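Long-range contacts in Crov588 (Cafeteriavirus, PDB 6NYR), which is of unknown function but folds into a ring-like leucine-rich repeat solenoid built from FNIP repeats, a shape consistent with binding to other macromolecules: residues Glu16-Leu21 against Phe42-Asp47; Ile36-Lys41 against Ile57-Thr62. One frame throughout, in Å; residues are numbered along the deposited sequence.

Contact 1: Glu16-Leu21 against Phe42-Asp47; sequences EFNDPL and FNQEID
Two loop segments, 16-21 and 42-47, run side by side in the same sense, their end-to-end directions only 15° apart. The tight part has an apolar core. F17 and F42 both carry CG anti to the backbone N, so their rings point the same way, and CD1 of F42 comes to the edge of the F17 ring, 4.0 Å from F17 CD2. L21 crosses F42 at about a right angle and straddles the end of its ring: L21 CD1 reaches F42 CZ at 3.9 Å and I46 CG2 at 3.8 Å, while L21 CD2 lies 4.0 Å from F42 CE1. A forked leucine suits this place because its two branches share the ring end.

Beside this core is a firm polar clasp. N18, its CG also anti to the backbone N, offers OD1 as a double acceptor. N43 N donates to N18 OD1 at 2.9 Å, and Q44, bent at chi2 (-66°), swings NE2 to N18 OD1 at 3.1 Å. Both donors stand above the carbonyl plane of N18. Asparagine suits the site, since its short amide accepts a neighbour's main-chain N-H. The loose, solvent-facing margin belongs to D19, P20 and E45, where P20 CG comes no nearer to Q44 OE1 than 4.1 Å.

N43 OD1 in turn accepts from N66 N, so the pattern recurs in the manner of the asparagine ladders of leucine-rich repeats. The pair lies outside the strand layer, joining the loop between strand 10-12 and helix 25-28 to the loop between strands 35-37 and 56-58, with F13 and Y24 packed on F17.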
ATOM      1  N   GLU A  16     -10.597   4.970  21.110  1.00 75.24           N
ATOM      2  CA  GLU A  16     -10.536   5.240  22.539  1.00 74.21           C
ATOM      3  C   GLU A  16     -11.929   5.431  23.128  1.00 71.48           C
ATOM      4  O   GLU A  16     -12.060   5.739  24.323  1.00 67.88           O
ATOM      5  CB  GLU A  16      -9.692   6.495  22.795  1.00 78.09           C
ATOM      6  CG  GLU A  16      -8.300   6.434  22.191  1.00 78.75           C
ATOM      7  CD  GLU A  16      -7.391   5.457  22.905  1.00 80.90           C
ATOM      8  OE1 GLU A  16      -7.353   5.479  24.155  1.00 81.06           O
ATOM      9  OE2 GLU A  16      -6.715   4.660  22.215  1.00 81.88           O
ATOM     10  N   PHE A  17     -12.972   5.216  22.321  1.00 73.43           N
ATOM     11  CA  PHE A  17     -14.339   5.519  22.724  1.00 76.77           C
ATOM     12  C   PHE A  17     -14.830   4.442  23.684  1.00 79.74           C
ATOM     13  O   PHE A  17     -14.867   3.258  23.337  1.00 82.06           O
ATOM     14  CB  PHE A  17     -15.251   5.591  21.496  1.00 76.49           C
ATOM     15  CG  PHE A  17     -16.717   5.760  21.830  1.00 77.67           C
ATOM     16  CD1 PHE A  17     -17.303   7.016  21.846  1.00 77.46           C
ATOM     17  CD2 PHE A  17     -17.507   4.656  22.123  1.00 78.69           C
ATOM     18  CE1 PHE A  17     -18.646   7.166  22.153  1.00 77.76           C
ATOM     19  CE2 PHE A  17     -18.846   4.804  22.433  1.00 79.06           C
ATOM     20  CZ  PHE A  17     -19.416   6.060  22.446  1.00 77.76           C
ATOM     21  N   ASN A  18     -15.193   4.854  24.895  1.00 78.15           N
ATOM     22  CA  ASN A  18     -15.700   3.962  25.928  1.00 77.12           C
ATOM     23  C   ASN A  18     -16.728   4.767  26.729  1.00 77.34           C
ATOM     24  O   ASN A  18     -16.518   5.143  27.880  1.00 77.31           O
ATOM     25  CB  ASN A  18     -14.590   3.415  26.828  1.00 77.92           C
ATOM     26  CG  ASN A  18     -15.081   2.301  27.732  1.00 78.26           C
ATOM     27  OD1 ASN A  18     -16.160   1.740  27.521  1.00 76.29           O
ATOM     28  ND2 ASN A  18     -14.294   1.980  28.751  1.00 81.33           N
ATOM     29  N   ASP A  19     -17.871   5.037  26.104  1.00 77.24           N
ATOM     30  CA  ASP A  19     -18.966   5.746  26.743  1.00 76.61           C
ATOM     31  C   ASP A  19     -20.262   4.964  26.594  1.00 74.37           C
ATOM     32  O   ASP A  19     -20.489   4.325  25.559  1.00 72.74           O
ATOM     33  CB  ASP A  19     -19.144   7.141  26.116  1.00 78.98           C
ATOM     34  CG  ASP A  19     -18.146   8.151  26.635  1.00 79.24           C
ATOM     35  OD1 ASP A  19     -17.705   8.014  27.795  1.00 79.02           O
ATOM     36  OD2 ASP A  19     -17.811   9.091  25.882  1.00 80.27           O
ATOM     37  N   PRO A  20     -21.133   5.000  27.604  1.00 74.17           N
ATOM     38  CA  PRO A  20     -22.432   4.327  27.473  1.00 74.87           C
ATOM     39  C   PRO A  20     -23.199   4.834  26.262  1.00 78.87           C
ATOM     40  O   PRO A  20     -23.069   5.989  25.851  1.00 80.86           O
ATOM     41  CB  PRO A  20     -23.154   4.674  28.780  1.00 76.24           C
ATOM     42  CG  PRO A  20     -22.047   4.952  29.760  1.00 76.62           C
ATOM     43  CD  PRO A  20     -20.938   5.584  28.948  1.00 74.86           C
ATOM     44  N   LEU A  21     -24.011   3.947  25.690  1.00 80.41           N
ATOM     45  CA  LEU A  21     -24.700   4.223  24.438  1.00 82.52           C
ATOM     46  C   LEU A  21     -26.106   4.779  24.621  1.00 85.30           C
ATOM     47  O   LEU A  21     -26.799   5.004  23.623  1.00 85.14           O
ATOM     48  CB  LEU A  21     -24.784   2.944  23.598  1.00 81.10           C
ATOM     49  CG  LEU A  21     -23.469   2.261  23.240  1.00 79.66           C
ATOM     50  CD1 LEU A  21     -23.742   0.965  22.484  1.00 78.55           C
ATOM     51  CD2 LEU A  21     -22.592   3.190  22.423  1.00 80.04           C
ATOM     52  N   PHE A  42     -13.773   0.249  23.931  1.00 70.11           N
ATOM     53  CA  PHE A  42     -15.196   0.170  24.231  1.00 71.45           C
ATOM     54  C   PHE A  42     -15.502  -1.065  25.072  1.00 68.81           C
ATOM     55  O   PHE A  42     -15.159  -2.191  24.704  1.00 68.56           O
ATOM     56  CB  PHE A  42     -16.021   0.140  22.943  1.00 71.70           C
ATOM     57  CG  PHE A  42     -17.494  -0.023  23.181  1.00 71.29           C
ATOM     58  CD1 PHE A  42     -18.254   1.037  23.646  1.00 71.40           C
ATOM     59  CD2 PHE A  42     -18.119  -1.236  22.943  1.00 72.03           C
ATOM     60  CE1 PHE A  42     -19.611   0.891  23.873  1.00 73.10           C
ATOM     61  CE2 PHE A  42     -19.476  -1.387  23.165  1.00 73.66           C
ATOM     62  CZ  PHE A  42     -20.221  -0.322  23.630  1.00 73.52           C
ATOM     63  N   ASN A  43     -16.166  -0.845  26.211  1.00 68.04           N
ATOM     64  CA  ASN A  43     -16.563  -1.921  27.113  1.00 65.92           C
ATOM     65  C   ASN A  43     -17.805  -1.464  27.883  1.00 67.60           C
ATOM     66  O   ASN A  43     -17.770  -1.160  29.075  1.00 68.46           O
ATOM     67  CB  ASN A  43     -15.416  -2.301  28.054  1.00 65.62           C
ATOM     68  CG  ASN A  43     -15.673  -3.597  28.798  1.00 63.57           C
ATOM     69  OD1 ASN A  43     -16.476  -4.422  28.369  1.00 63.42           O
ATOM     70  ND2 ASN A  43     -14.990  -3.781  29.919  1.00 62.36           N
ATOM     71  N   GLN A  44     -18.939  -1.420  27.186  1.00 68.38           N
ATOM     72  CA  GLN A  44     -20.206  -1.008  27.775  1.00 72.21           C
ATOM     73  C   GLN A  44     -21.308  -1.931  27.265  1.00 70.13           C
ATOM     74  O   GLN A  44     -21.173  -2.567  26.215  1.00 69.86           O
ATOM     75  CB  GLN A  44     -20.538   0.451  27.434  1.00 75.39           C
ATOM     76  CG  GLN A  44     -19.494   1.462  27.893  1.00 76.09           C
ATOM     77  CD  GLN A  44     -19.379   1.567  29.398  1.00 77.90           C
ATOM     78  OE1 GLN A  44     -20.329   1.280  30.127  1.00 78.61           O
ATOM     79  NE2 GLN A  44     -18.207   1.975  29.873  1.00 77.27           N
ATOM     80  N   GLU A  45     -22.405  -1.999  28.021  1.00 68.05           N
ATOM     81  CA  GLU A  45     -23.553  -2.800  27.615  1.00 70.20           C
ATOM     82  C   GLU A  45     -24.015  -2.404  26.218  1.00 68.53           C
ATOM     83  O   GLU A  45     -23.916  -1.241  25.815  1.00 69.83           O
ATOM     84  CB  GLU A  45     -24.708  -2.616  28.604  1.00 74.06           C
ATOM     85  CG  GLU A  45     -24.399  -3.004  30.040  1.00 75.33           C
ATOM     86  CD  GLU A  45     -24.286  -4.503  30.231  1.00 75.00           C
ATOM     87  OE1 GLU A  45     -24.945  -5.252  29.476  1.00 75.33           O
ATOM     88  OE2 GLU A  45     -23.533  -4.934  31.129  1.00 74.94           O
ATOM     89  N   ILE A  46     -24.506  -3.387  25.466  1.00 67.09           N
ATOM     90  CA  ILE A  46     -25.067  -3.124  24.147  1.00 67.64           C
ATOM     91  C   ILE A  46     -26.374  -3.882  23.956  1.00 69.92           C
ATOM     92  O   ILE A  46     -26.923  -3.928  22.847  1.00 70.35           O
ATOM     93  CB  ILE A  46     -24.068  -3.491  23.033  1.00 67.32           C
ATOM     94  CG1 ILE A  46     -23.718  -4.983  23.077  1.00 64.27           C
ATOM     95  CG2 ILE A  46     -22.793  -2.670  23.159  1.00 69.24           C
ATOM     96  CD1 ILE A  46     -24.261  -5.774  21.909  1.00 62.76           C
ATOM     97  N   ASP A  47     -26.896  -4.458  25.038  1.00 72.22           N
ATOM     98  CA  ASP A  47     -28.073  -5.314  24.953  1.00 76.77           C
ATOM     99  C   ASP A  47     -29.247  -4.615  24.274  1.00 80.61           C
ATOM    100  O   ASP A  47     -29.572  -4.920  23.122  1.00 85.64           O
ATOM    101  CB  ASP A  47     -28.489  -5.793  26.351  1.00 77.66           C
ATOM    102  CG  ASP A  47     -27.942  -7.172  26.693  1.00 78.06           C
ATOM    103  OD1 ASP A  47     -27.725  -7.978  25.762  1.00 76.76           O
ATOM    104  OD2 ASP A  47     -27.740  -7.456  27.893  1.00 78.56           O
TER

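Contact 2: Ile36-Lys41 against Ile57-Thr62; sequences IEFGEK and IKFGWT
Strands 35-37 and 56-58 lie parallel, with I36 opposite I57 and E37 opposite K58, and the chains keep company beyond the strand ends as far as E40 and T62. K58 does both jobs in the backbone pairing: its N donates to I36 O at 2.9 Å, and its O accepts from F38 N at 2.8 Å. Both bonds run nearly along the C=O axis, with N-H...O angles of 169° and 159°. The pairing ends at the next step, where F38 O and F59 O, two acceptors, face each other.

The side chains of I36 and I57 share one side of the strands, and the F38 ring packs with them. I36 CG2 sits over one face of that ring, offset toward the rim, while I57 CG2 meets its edge, 4.0 Å from F38 CE2. The F38 and F59 planes are 23° apart, but the rings are so far offset that they barely overlap, their centroids 5.3 Å apart; F38 CD2 lies over a face of F59. Flat aromatics suit the column, which continues with F13 beside F38 and Y81 beside F59. On the other side E37 and K58 run alongside each other through their aliphatic parts. K58 is exposed and its charged end suits solvent; E37, partly exposed, bonds through OE1 to T12 OG1. K58 NZ stays 4.6 Å from E37 OE2, too far for contact though probably attractive. G60 has a positive phi at which a side chain would collide with the preceding carbonyl O. Further on, the side chains of E40 and T62 cross obliquely, with E40 CG 3.6 Å from T62 O and close to T62 OG1.

Such short parallel strands line the concave face of the ring, polar side chains on it and apolar ones in the core between turns, as in leucine-rich repeats.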
ATOM      1  N   ILE A  36     -21.855  -1.285  12.710  1.00 69.48           N
ATOM      2  CA  ILE A  36     -21.155  -0.544  13.749  1.00 68.70           C
ATOM      3  C   ILE A  36     -19.788  -1.191  13.919  1.00 68.02           C
ATOM      4  O   ILE A  36     -19.686  -2.420  14.013  1.00 67.34           O
ATOM      5  CB  ILE A  36     -21.918  -0.539  15.085  1.00 69.08           C
ATOM      6  CG1 ILE A  36     -23.218   0.250  14.956  1.00 69.63           C
ATOM      7  CG2 ILE A  36     -21.037   0.050  16.183  1.00 70.43           C
ATOM      8  CD1 ILE A  36     -24.121   0.137  16.167  1.00 71.37           C
ATOM      9  N   GLU A  37     -18.744  -0.371  13.957  1.00 67.77           N
ATOM     10  CA  GLU A  37     -17.396  -0.830  14.263  1.00 65.90           C
ATOM     11  C   GLU A  37     -16.987  -0.260  15.614  1.00 68.44           C
ATOM     12  O   GLU A  37     -16.907   0.962  15.778  1.00 71.96           O
ATOM     13  CB  GLU A  37     -16.403  -0.407  13.182  1.00 64.59           C
ATOM     14  CG  GLU A  37     -16.522  -1.183  11.883  1.00 66.80           C
ATOM     15  CD  GLU A  37     -15.441  -0.813  10.886  1.00 70.51           C
ATOM     16  OE1 GLU A  37     -14.677   0.137  11.164  1.00 71.24           O
ATOM     17  OE2 GLU A  37     -15.347  -1.477   9.832  1.00 70.84           O
ATOM     18  N   PHE A  38     -16.755  -1.140  16.577  1.00 66.98           N
ATOM     19  CA  PHE A  38     -16.231  -0.759  17.878  1.00 66.05           C
ATOM     20  C   PHE A  38     -14.719  -0.954  17.901  1.00 63.79           C
ATOM     21  O   PHE A  38     -14.147  -1.687  17.089  1.00 64.77           O
ATOM     22  CB  PHE A  38     -16.888  -1.578  18.988  1.00 66.15           C
ATOM     23  CG  PHE A  38     -18.323  -1.207  19.247  1.00 67.60           C
ATOM     24  CD1 PHE A  38     -18.638  -0.041  19.929  1.00 68.32           C
ATOM     25  CD2 PHE A  38     -19.354  -2.023  18.817  1.00 68.53           C
ATOM     26  CE1 PHE A  38     -19.956   0.303  20.175  1.00 68.08           C
ATOM     27  CE2 PHE A  38     -20.676  -1.684  19.059  1.00 69.00           C
ATOM     28  CZ  PHE A  38     -20.976  -0.519  19.737  1.00 68.81           C
ATOM     29  N   GLY A  39     -14.072  -0.275  18.845  1.00 65.11           N
ATOM     30  CA  GLY A  39     -12.625  -0.250  18.892  1.00 66.87           C
ATOM     31  C   GLY A  39     -12.021  -0.954  20.087  1.00 69.62           C
ATOM     32  O   GLY A  39     -12.634  -1.853  20.671  1.00 70.96           O
ATOM     33  N   GLU A  40     -10.809  -0.539  20.465  1.00 69.26           N
ATOM     34  CA  GLU A  40     -10.089  -1.225  21.529  1.00 67.02           C
ATOM     35  C   GLU A  40     -10.760  -1.009  22.878  1.00 65.73           C
ATOM     36  O   GLU A  40     -11.010  -1.964  23.620  1.00 64.90           O
ATOM     37  CB  GLU A  40      -8.642  -0.724  21.581  1.00 68.85           C
ATOM     38  CG  GLU A  40      -7.698  -1.599  22.390  1.00 68.72           C
ATOM     39  CD  GLU A  40      -6.276  -1.062  22.425  1.00 70.28           C
ATOM     40  OE1 GLU A  40      -6.079   0.146  22.164  1.00 70.73           O
ATOM     41  OE2 GLU A  40      -5.350  -1.850  22.715  1.00 70.77           O
ATOM     42  N   LYS A  41     -11.078   0.240  23.206  1.00 65.93           N
ATOM     43  CA  LYS A  41     -11.423   0.595  24.574  1.00 67.77           C
ATOM     44  C   LYS A  41     -12.893   0.403  24.919  1.00 69.17           C
ATOM     45  O   LYS A  41     -13.231   0.405  26.109  1.00 71.82           O
ATOM     46  CB  LYS A  41     -11.030   2.053  24.845  1.00 67.59           C
ATOM     47  CG  LYS A  41      -9.526   2.302  24.855  1.00 69.62           C
ATOM     48  CD  LYS A  41      -8.869   1.663  26.073  1.00 73.79           C
ATOM     49  CE  LYS A  41      -7.391   2.024  26.171  1.00 77.71           C
ATOM     50  NZ  LYS A  41      -6.767   1.492  27.418  1.00 79.25           N
ATOM     51  N   ILE A  57     -22.128  -5.968  13.549  1.00 67.19           N
ATOM     52  CA  ILE A  57     -21.417  -5.402  14.693  1.00 66.83           C
ATOM     53  C   ILE A  57     -20.015  -5.998  14.685  1.00 66.28           C
ATOM     54  O   ILE A  57     -19.831  -7.176  15.015  1.00 65.16           O
ATOM     55  CB  ILE A  57     -22.135  -5.679  16.023  1.00 67.49           C
ATOM     56  CG1 ILE A  57     -23.499  -4.974  16.036  1.00 68.43           C
ATOM     57  CG2 ILE A  57     -21.285  -5.215  17.196  1.00 67.12           C
ATOM     58  CD1 ILE A  57     -24.323  -5.221  17.282  1.00 67.46           C
ATOM     59  N   LYS A  58     -19.032  -5.185  14.314  1.00 66.65           N
ATOM     60  CA  LYS A  58     -17.636  -5.595  14.223  1.00 67.69           C
ATOM     61  C   LYS A  58     -16.870  -4.958  15.371  1.00 65.70           C
ATOM     62  O   LYS A  58     -16.910  -3.736  15.544  1.00 64.80           O
ATOM     63  CB  LYS A  58     -17.046  -5.183  12.868  1.00 70.06           C
ATOM     64  CG  LYS A  58     -15.709  -5.826  12.533  1.00 75.75           C
ATOM     65  CD  LYS A  58     -14.538  -5.022  13.070  1.00 82.27           C
ATOM     66  CE  LYS A  58     -13.208  -5.583  12.574  1.00 83.90           C
ATOM     67  NZ  LYS A  58     -12.864  -5.125  11.198  1.00 84.76           N
ATOM     68  N   PHE A  59     -16.190  -5.783  16.169  1.00 64.25           N
ATOM     69  CA  PHE A  59     -15.566  -5.296  17.395  1.00 63.91           C
ATOM     70  C   PHE A  59     -14.082  -4.979  17.262  1.00 67.44           C
ATOM     71  O   PHE A  59     -13.580  -4.137  18.012  1.00 74.87           O
ATOM     72  CB  PHE A  59     -15.750  -6.316  18.529  1.00 60.97           C
ATOM     73  CG  PHE A  59     -17.015  -6.127  19.318  1.00 59.99           C
ATOM     74  CD1 PHE A  59     -17.079  -5.188  20.331  1.00 57.78           C
ATOM     75  CD2 PHE A  59     -18.138  -6.894  19.051  1.00 58.67           C
ATOM     76  CE1 PHE A  59     -18.239  -5.008  21.056  1.00 57.53           C
ATOM     77  CE2 PHE A  59     -19.300  -6.718  19.776  1.00 57.65           C
ATOM     78  CZ  PHE A  59     -19.350  -5.774  20.779  1.00 56.81           C
ATOM     79  N   GLY A  60     -13.361  -5.607  16.342  1.00 63.41           N
ATOM     80  CA  GLY A  60     -11.937  -5.343  16.238  1.00 65.12           C
ATOM     81  C   GLY A  60     -11.131  -6.194  17.196  1.00 65.22           C
ATOM     82  O   GLY A  60     -11.427  -6.240  18.394  1.00 63.58           O
ATOM     83  N   TRP A  61     -10.081  -6.839  16.681  1.00 67.10           N
ATOM     84  CA  TRP A  61      -9.533  -8.012  17.352  1.00 70.42           C
ATOM     85  C   TRP A  61      -8.942  -7.721  18.727  1.00 66.36           C
ATOM     86  O   TRP A  61      -8.851  -8.644  19.542  1.00 63.84           O
ATOM     87  CB  TRP A  61      -8.491  -8.686  16.448  1.00 74.29           C
ATOM     88  CG  TRP A  61      -7.224  -7.918  16.206  1.00 79.18           C
ATOM     89  CD1 TRP A  61      -7.052  -6.841  15.384  1.00 79.03           C
ATOM     90  CD2 TRP A  61      -5.939  -8.196  16.775  1.00 82.15           C
ATOM     91  NE1 TRP A  61      -5.741  -6.424  15.417  1.00 80.03           N
ATOM     92  CE2 TRP A  61      -5.037  -7.240  16.263  1.00 81.43           C
ATOM     93  CE3 TRP A  61      -5.464  -9.157  17.673  1.00 82.44           C
ATOM     94  CZ2 TRP A  61      -3.689  -7.215  16.623  1.00 81.43           C
ATOM     95  CZ3 TRP A  61      -4.127  -9.132  18.030  1.00 83.04           C
ATOM     96  CH2 TRP A  61      -3.255  -8.167  17.504  1.00 82.34           C
ATOM     97  N   THR A  62      -8.557  -6.480  19.021  1.00 64.76           N
ATOM     98  CA  THR A  62      -7.975  -6.164  20.321  1.00 63.90           C
ATOM     99  C   THR A  62      -8.996  -5.584  21.297  1.00 61.66           C
ATOM    100  O   THR A  62      -8.611  -5.100  22.368  1.00 63.74           O
ATOM    101  CB  THR A  62      -6.798  -5.191  20.177  1.00 63.48           C
ATOM    102  OG1 THR A  62      -7.255  -3.950  19.628  1.00 65.05           O
ATOM    103  CG2 THR A  62      -5.718  -5.777  19.278  1.00 65.34           C
TER

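How the contacts relate
From the N terminus the chain passes 16-21, then 36-41, then runs straight on into 42-47, and reaches 57-62 last. Contact 1 closes a loop of 20 residues that contains helix 25-28 and strand 35-37; contact 2 closes one of 15 residues between the two strands. Because their segments alternate, the two loops cross, and K41 and F42 join them directly. Their centres lie 10 Å apart, and they touch where L21 CD1 meets F38 CZ and where F42 CD2 meets F59 CE1. Together they stack three successive turns near the start of the ring: contact 2 at the strands, contact 1 along the loops that leave them.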